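Local coordinates for glyoxalase family protein (PDB 1ZSW) that is of unknown function but binds a zinc ion and belongs to the glyoxalase family, whose vicinal oxygen chelate fold it probably shares, at residues A146-R150 with R241-H245; W118-F122 with A140-E144. All blocks are in the same frame, centred on the assembly; numbering follows the deposited sequence.

Contact 1. Residues A146-R150 with R241-H245; sequences AEGLR and RGSIH
Glu147 and Arg241 form a salt bridge in which one carboxylate oxygen is gripped twice: OE1 of Glu147 takes the N-H of Arg241 NE at 2.7 Å and a longer, more bent bond from Arg241 NH1 at 3.0 Å. The N-H...O angles, 156° and 137°, mark the NE bond as the straighter. The grip is side-on, through NE and one terminal nitrogen, with OE1 at the edge of the guanidinium and almost exactly in its plane. The carboxylate stands nearly perpendicular to that plane. Both donors meet OE1 on its anti side, somewhat out of the carboxylate plane, NH1 more than NE. Arg241 CG sits between the backbone N and the carbonyl carbon (chi1 73°), and a bend at chi3 brings NE and NH1 round to the acid.

Beside the bridge the backbones meet: the CA atoms of Leu149 and Gly242 are 4.5 Å apart, and Gly242 CA comes within 3.6 Å of Glu147 O. Segment 146-150 forms the loop between strands 138-144 and 150-155, whereas 241-245 leads into strand 244-251, which carries the zinc ligand His246; the contact thus joins two separate beta sheets. Across this seam Leu149 CD1 touches Ile244 CG1 at 3.5 Å, the two side chains crossing at about a right angle, and lies equally far, at 3.5 Å, from Gly242 O.

Further out, Thr38 OG1 bonds to Glu147 OE2 and the backbone N of Lys39 to OE1, so both carboxylate oxygens are held. Asp145 OD1 accepts from the backbone N of Glu147 and of Leu149, bracing the loop that presents the acid, while Met36 of strand 31-38 and Ile105 of strand 101-109 each touch both Leu149 and Ile244.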
ATOM      1  N   ALA A 146     -10.528   0.383  13.889  1.00 25.70           N
ATOM      2  CA  ALA A 146     -11.214   1.271  14.837  1.00 25.79           C
ATOM      3  C   ALA A 146     -11.159   2.762  14.478  1.00 28.64           C
ATOM      4  O   ALA A 146     -11.916   3.574  15.033  1.00 27.51           O
ATOM      5  CB  ALA A 146     -10.644   1.056  16.241  1.00 27.97           C
ATOM      6  N   GLU A 147     -10.252   3.121  13.560  1.00 23.69           N
ATOM      7  CA  GLU A 147     -10.023   4.506  13.147  1.00 24.51           C
ATOM      8  C   GLU A 147     -10.776   4.875  11.866  1.00 22.76           C
ATOM      9  O   GLU A 147     -10.626   5.993  11.332  1.00 25.26           O
ATOM     10  CB  GLU A 147      -8.522   4.683  12.924  1.00 21.92           C
ATOM     11  CG  GLU A 147      -7.749   4.352  14.210  1.00 27.31           C
ATOM     12  CD  GLU A 147      -6.374   4.958  14.255  1.00 31.09           C
ATOM     13  OE1 GLU A 147      -6.174   5.985  14.948  1.00 28.29           O
ATOM     14  OE2 GLU A 147      -5.500   4.367  13.606  1.00 32.29           O
ATOM     15  N   GLY A 148     -11.536   3.919  11.343  1.00 22.17           N
ATOM     16  CA  GLY A 148     -12.337   4.167  10.160  1.00 23.10           C
ATOM     17  C   GLY A 148     -11.623   3.855   8.856  1.00 22.18           C
ATOM     18  O   GLY A 148     -12.122   4.192   7.793  1.00 22.28           O
ATOM     19  N   LEU A 149     -10.442   3.244   8.942  1.00 20.82           N
ATOM     20  CA  LEU A 149      -9.791   2.774   7.716  1.00 19.11           C
ATOM     21  C   LEU A 149     -10.562   1.610   7.132  1.00 20.24           C
ATOM     22  O   LEU A 149     -10.843   0.628   7.836  1.00 20.30           O
ATOM     23  CB  LEU A 149      -8.315   2.384   8.001  1.00 17.72           C
ATOM     24  CG  LEU A 149      -7.576   1.839   6.754  1.00 16.07           C
ATOM     25  CD1 LEU A 149      -7.376   2.921   5.724  1.00 18.87           C
ATOM     26  CD2 LEU A 149      -6.163   1.351   7.212  1.00 18.95           C
ATOM     27  N   ARG A 150     -10.852   1.692   5.828  1.00 19.54           N
ATOM     28  CA  ARG A 150     -11.617   0.670   5.150  1.00 17.64           C
ATOM     29  C   ARG A 150     -10.706  -0.285   4.430  1.00 18.07           C
ATOM     30  O   ARG A 150      -9.830   0.160   3.649  1.00 17.07           O
ATOM     31  CB  ARG A 150     -12.636   1.302   4.171  1.00 18.30           C
ATOM     32  CG  ARG A 150     -13.715   2.129   4.920  1.00 21.46           C
ATOM     33  CD  ARG A 150     -14.432   3.063   3.944  1.00 26.19           C
ATOM     34  NE  ARG A 150     -13.671   4.308   3.749  1.00 25.50           N
ATOM     35  CZ  ARG A 150     -14.054   5.288   2.930  1.00 30.15           C
ATOM     36  NH1 ARG A 150     -15.177   5.169   2.219  1.00 29.90           N
ATOM     37  NH2 ARG A 150     -13.325   6.385   2.829  1.00 25.61           N
ATOM     38  N   ARG A 241      -6.965  10.575  11.399  1.00 19.53           N
ATOM     39  CA  ARG A 241      -6.660   9.200  11.749  1.00 20.24           C
ATOM     40  C   ARG A 241      -7.421   8.283  10.814  1.00 20.84           C
ATOM     41  O   ARG A 241      -8.577   8.587  10.412  1.00 21.94           O
ATOM     42  CB  ARG A 241      -6.987   8.936  13.237  1.00 23.69           C
ATOM     43  CG  ARG A 241      -8.476   8.854  13.501  1.00 23.75           C
ATOM     44  CD  ARG A 241      -8.822   8.810  14.997  1.00 26.42           C
ATOM     45  NE  ARG A 241      -8.177   7.695  15.678  1.00 32.10           N
ATOM     46  CZ  ARG A 241      -8.459   7.278  16.912  1.00 37.99           C
ATOM     47  NH1 ARG A 241      -7.785   6.255  17.441  1.00 35.84           N
ATOM     48  NH2 ARG A 241      -9.421   7.866  17.610  1.00 37.62           N
ATOM     49  N   GLY A 242      -6.779   7.201  10.378  1.00 20.46           N
ATOM     50  CA  GLY A 242      -7.501   6.263   9.517  1.00 18.78           C
ATOM     51  C   GLY A 242      -7.455   6.687   8.051  1.00 19.09           C
ATOM     52  O   GLY A 242      -8.030   5.989   7.216  1.00 20.92           O
ATOM     53  N   SER A 243      -6.736   7.762   7.746  1.00 17.98           N
ATOM     54  CA  SER A 243      -6.604   8.189   6.364  1.00 18.21           C
ATOM     55  C   SER A 243      -5.438   7.473   5.709  1.00 17.32           C
ATOM     56  O   SER A 243      -4.504   7.026   6.378  1.00 17.76           O
ATOM     57  CB  SER A 243      -6.389   9.712   6.250  1.00 17.80           C
ATOM     58  OG  SER A 243      -5.186  10.141   6.892  1.00 19.31           O
ATOM     59  N   ILE A 244      -5.533   7.356   4.383  1.00 15.93           N
ATOM     60  CA  ILE A 244      -4.467   6.818   3.558  1.00 15.71           C
ATOM     61  C   ILE A 244      -3.717   7.985   2.916  1.00 17.76           C
ATOM     62  O   ILE A 244      -4.305   8.796   2.190  1.00 19.57           O
ATOM     63  CB  ILE A 244      -5.016   5.838   2.490  1.00 15.04           C
ATOM     64  CG1 ILE A 244      -5.754   4.662   3.139  1.00 17.89           C
ATOM     65  CG2 ILE A 244      -3.849   5.334   1.637  1.00 17.57           C
ATOM     66  CD1 ILE A 244      -6.754   3.917   2.217  1.00 16.87           C
ATOM     67  N   HIS A 245      -2.402   8.053   3.171  1.00 15.03           N
ATOM     68  CA  HIS A 245      -1.602   9.183   2.795  1.00 16.15           C
ATOM     69  C   HIS A 245      -1.080   9.059   1.343  1.00 16.31           C
ATOM     70  O   HIS A 245      -1.147  10.002   0.587  1.00 16.31           O
ATOM     71  CB  HIS A 245      -0.458   9.356   3.792  1.00 19.61           C
ATOM     72  CG  HIS A 245       0.427  10.511   3.482  1.00 22.23           C
ATOM     73  ND1 HIS A 245       1.610  10.359   2.793  1.00 21.56           N
ATOM     74  CD2 HIS A 245       0.302  11.833   3.738  1.00 26.45           C
ATOM     75  CE1 HIS A 245       2.188  11.541   2.651  1.00 27.34           C
ATOM     76  NE2 HIS A 245       1.410  12.454   3.208  1.00 28.08           N
TER

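Contact 2. Residues W118-F122 with A140-E144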
ATOM      1  N   TRP A 118     -11.774 -15.716   8.510  1.00 24.14           N
ATOM      2  CA  TRP A 118     -11.745 -14.303   8.855  1.00 24.18           C
ATOM      3  C   TRP A 118     -13.017 -13.722   9.434  1.00 23.12           C
ATOM      4  O   TRP A 118     -12.982 -12.938  10.385  1.00 24.59           O
ATOM      5  CB  TRP A 118     -11.230 -13.498   7.645  1.00 22.52           C
ATOM      6  CG  TRP A 118      -9.696 -13.660   7.556  1.00 20.17           C
ATOM      7  CD1 TRP A 118      -8.992 -14.341   6.628  1.00 20.42           C
ATOM      8  CD2 TRP A 118      -8.761 -13.086   8.455  1.00 21.64           C
ATOM      9  NE1 TRP A 118      -7.623 -14.277   6.935  1.00 21.21           N
ATOM     10  CE2 TRP A 118      -7.475 -13.495   8.040  1.00 20.68           C
ATOM     11  CE3 TRP A 118      -8.890 -12.298   9.609  1.00 21.08           C
ATOM     12  CZ2 TRP A 118      -6.301 -13.108   8.733  1.00 22.01           C
ATOM     13  CZ3 TRP A 118      -7.723 -11.891  10.295  1.00 21.96           C
ATOM     14  CH2 TRP A 118      -6.454 -12.341   9.856  1.00 20.86           C
ATOM     15  N   LYS A 119     -14.163 -14.134   8.885  1.00 26.14           N
ATOM     16  CA  LYS A 119     -15.439 -13.725   9.449  1.00 28.58           C
ATOM     17  C   LYS A 119     -15.524 -14.130  10.920  1.00 28.39           C
ATOM     18  O   LYS A 119     -15.872 -13.305  11.762  1.00 28.46           O
ATOM     19  CB  LYS A 119     -16.616 -14.311   8.644  1.00 30.31           C
ATOM     20  CG  LYS A 119     -17.961 -13.715   9.061  1.00 34.98           C
ATOM     21  CD  LYS A 119     -18.883 -13.528   7.877  1.00 42.88           C
ATOM     22  CE  LYS A 119     -19.930 -12.452   8.180  1.00 46.99           C
ATOM     23  NZ  LYS A 119     -20.758 -12.801   9.375  1.00 51.85           N
ATOM     24  N   GLU A 120     -15.201 -15.385  11.246  0.50 28.95           N
ATOM     25  CA  GLU A 120     -15.237 -15.790  12.665  0.50 30.20           C
ATOM     26  C   GLU A 120     -14.246 -15.002  13.519  0.50 29.32           C
ATOM     27  O   GLU A 120     -14.578 -14.553  14.622  0.50 29.42           O
ATOM     28  CB  GLU A 120     -15.061 -17.304  12.847  0.50 30.58           C
ATOM     29  CG  GLU A 120     -14.784 -17.756  14.302  0.50 36.55           C
ATOM     30  CD  GLU A 120     -15.880 -17.384  15.303  0.50 39.56           C
ATOM     31  OE1 GLU A 120     -17.084 -17.431  14.951  0.50 41.95           O
ATOM     32  OE2 GLU A 120     -15.526 -17.060  16.459  0.50 41.94           O
ATOM     33  N   ARG A 121     -13.037 -14.798  12.996  1.00 29.68           N
ATOM     34  CA  ARG A 121     -12.028 -14.044  13.733  1.00 26.88           C
ATOM     35  C   ARG A 121     -12.449 -12.596  14.014  1.00 27.47           C
ATOM     36  O   ARG A 121     -12.216 -12.065  15.092  1.00 27.43           O
ATOM     37  CB  ARG A 121     -10.696 -14.073  12.961  1.00 24.67           C
ATOM     38  CG  ARG A 121      -9.518 -13.513  13.774  1.00 25.31           C
ATOM     39  CD  ARG A 121      -8.180 -13.948  13.156  1.00 23.34           C
ATOM     40  NE  ARG A 121      -7.070 -13.424  13.969  1.00 23.95           N
ATOM     41  CZ  ARG A 121      -6.566 -14.042  15.030  1.00 29.73           C
ATOM     42  NH1 ARG A 121      -5.565 -13.487  15.707  1.00 27.36           N
ATOM     43  NH2 ARG A 121      -7.083 -15.213  15.429  1.00 27.40           N
ATOM     44  N   PHE A 122     -13.077 -11.961  13.025  1.00 27.65           N
ATOM     45  CA  PHE A 122     -13.580 -10.614  13.182  1.00 26.91           C
ATOM     46  C   PHE A 122     -14.695 -10.557  14.235  1.00 27.91           C
ATOM     47  O   PHE A 122     -14.779  -9.587  15.001  1.00 28.61           O
ATOM     48  CB  PHE A 122     -14.082 -10.074  11.831  1.00 26.61           C
ATOM     49  CG  PHE A 122     -12.971  -9.726  10.844  1.00 25.25           C
ATOM     50  CD1 PHE A 122     -13.247  -9.614   9.486  1.00 24.07           C
ATOM     51  CD2 PHE A 122     -11.660  -9.499  11.282  1.00 28.74           C
ATOM     52  CE1 PHE A 122     -12.242  -9.284   8.540  1.00 22.32           C
ATOM     53  CE2 PHE A 122     -10.645  -9.172  10.357  1.00 24.93           C
ATOM     54  CZ  PHE A 122     -10.936  -9.060   8.993  1.00 21.34           C
ATOM     55  N   ALA A 140     -15.278 -11.602  -1.481  1.00 23.44           N
ATOM     56  CA  ALA A 140     -14.706 -10.597  -0.582  1.00 24.21           C
ATOM     57  C   ALA A 140     -15.397 -10.495   0.771  1.00 24.90           C
ATOM     58  O   ALA A 140     -16.578 -10.901   0.931  1.00 25.28           O
ATOM     59  CB  ALA A 140     -14.756  -9.230  -1.289  1.00 22.74           C
ATOM     60  N   LEU A 141     -14.688  -9.907   1.742  1.00 21.14           N
ATOM     61  CA  LEU A 141     -15.249  -9.555   3.024  1.00 22.72           C
ATOM     62  C   LEU A 141     -14.716  -8.210   3.415  1.00 23.58           C
ATOM     63  O   LEU A 141     -13.498  -8.064   3.598  1.00 22.46           O
ATOM     64  CB  LEU A 141     -14.868 -10.606   4.098  1.00 22.37           C
ATOM     65  CG  LEU A 141     -15.383 -10.490   5.528  1.00 25.27           C
ATOM     66  CD1 LEU A 141     -16.914 -10.710   5.649  1.00 27.82           C
ATOM     67  CD2 LEU A 141     -14.643 -11.505   6.429  1.00 24.53           C
ATOM     68  N   GLN A 142     -15.597  -7.224   3.488  1.00 22.10           N
ATOM     69  CA  GLN A 142     -15.187  -5.876   3.862  0.60 21.54           C
ATOM     70  C   GLN A 142     -15.031  -5.736   5.359  1.00 21.89           C
ATOM     71  O   GLN A 142     -15.755  -6.342   6.139  1.00 23.36           O
ATOM     72  CB  GLN A 142     -16.199  -4.826   3.368  0.60 22.28           C
ATOM     73  CG  GLN A 142     -16.254  -4.688   1.872  0.60 25.26           C
ATOM     74  CD  GLN A 142     -17.373  -3.753   1.431  0.60 25.31           C
ATOM     75  OE1 GLN A 142     -17.909  -2.980   2.227  0.60 28.91           O
ATOM     76  NE2 GLN A 142     -17.731  -3.832   0.166  0.60 27.76           N
ATOM     77  N   PHE A 143     -14.062  -4.937   5.795  1.00 20.58           N
ATOM     78  CA  PHE A 143     -13.945  -4.651   7.221  1.00 20.27           C
ATOM     79  C   PHE A 143     -13.284  -3.280   7.461  1.00 21.87           C
ATOM     80  O   PHE A 143     -12.846  -2.635   6.510  1.00 22.15           O
ATOM     81  CB  PHE A 143     -13.188  -5.787   7.954  1.00 19.67           C
ATOM     82  CG  PHE A 143     -11.717  -5.901   7.590  1.00 19.22           C
ATOM     83  CD1 PHE A 143     -10.768  -5.442   8.481  1.00 19.10           C
ATOM     84  CD2 PHE A 143     -11.315  -6.520   6.424  1.00 18.43           C
ATOM     85  CE1 PHE A 143      -9.395  -5.587   8.195  1.00 17.59           C
ATOM     86  CE2 PHE A 143      -9.936  -6.654   6.098  1.00 19.50           C
ATOM     87  CZ  PHE A 143      -8.991  -6.191   7.014  1.00 17.00           C
ATOM     88  N   GLU A 144     -13.295  -2.808   8.696  1.00 20.91           N
ATOM     89  CA  GLU A 144     -12.679  -1.528   9.063  1.00 23.89           C
ATOM     90  C   GLU A 144     -11.898  -1.670  10.346  1.00 24.35           C
ATOM     91  O   GLU A 144     -12.276  -2.448  11.234  1.00 25.38           O
ATOM     92  CB  GLU A 144     -13.739  -0.452   9.271  1.00 23.66           C
ATOM     93  CG  GLU A 144     -14.579  -0.168   8.084  1.00 27.03           C
ATOM     94  CD  GLU A 144     -15.500   1.051   8.261  1.00 26.09           C
ATOM     95  OE1 GLU A 144     -15.378   1.821   9.236  1.00 28.63           O
ATOM     96  OE2 GLU A 144     -16.337   1.212   7.369  1.00 34.41           O
TER
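Phe122 lays the tip of its ring over one face of Phe143: CZ of Phe122 stands 3.4 Å above the Phe143 ring plane, over its centre, and is 3.5 Å from Phe143 CG. The planes are inclined at 36° with centroids 4.5 Å apart, a tilted pairing that is neither a parallel stack nor a T-shape. Phe143 CG occupies the position between the backbone N and the carbonyl carbon (chi1 68°), which turns this face to the helix, and the O of Leu141 lies at the ring's edge, in its plane.

Leu141 fills the neighbouring place. Its CD2 approaches the helix backbone at Lys119 N, 3.6 Å away, and meets Phe122 CD1 at 3.9 Å; the Leu141 and Phe122 side chains slide past each other in opposite directions. Helix 112-124 here covers one face of the sheet containing strand 138-144; the order strand 101-109, helix 112-124, then strands 138-144 and 150-155 is consistent with a glyoxalase-type (vicinal oxygen chelate) module. The short axes run near-parallel at 21°, 10.4 Å apart at closest approach, a gap spanned by side chains from both elements. Consistent with this, Leu141 and Phe143 both direct CB to the helix, whereas the intervening Gln142 points to the other side of the strand.

The side-chain contacts are looser at Trp118 and along Lys119. Buried Trp118 offers its CB to Leu141 CD2 at 4.1 Å, and its indole NE1 bonds to the O of His176. Lys119, partly exposed, lies nearer solvent: its aliphatic chain crosses Leu141 at about a right angle before bending away, and NZ reaches a salt bridge with Glu131. Leu151 and Leu153 of strand 150-155 also touch Phe143, and Leu52 and Val127 touch Phe122.

In the fold
From the N terminus the chain first lays down strand 31-38, later a lining of contact 1. Contact 2 opens on helix 112-124 and closes when the chain, after strands 128-129 and 133-135, reaches strand 138-144. Contact 1 opens directly afterwards at 146-150 and closes some 90 residues later at 241-245, so the two follow in series and neither nest nor cross. Their centres lie 16 Å apart, yet they touch, Leu149 O lying 3.4 Å from Glu144 CB. Contact 2 fixes a helix on its own sheet; contact 1 ties that sheet's connecting loop to the zinc-bearing sheet and bridges the two glyoxalase family regions.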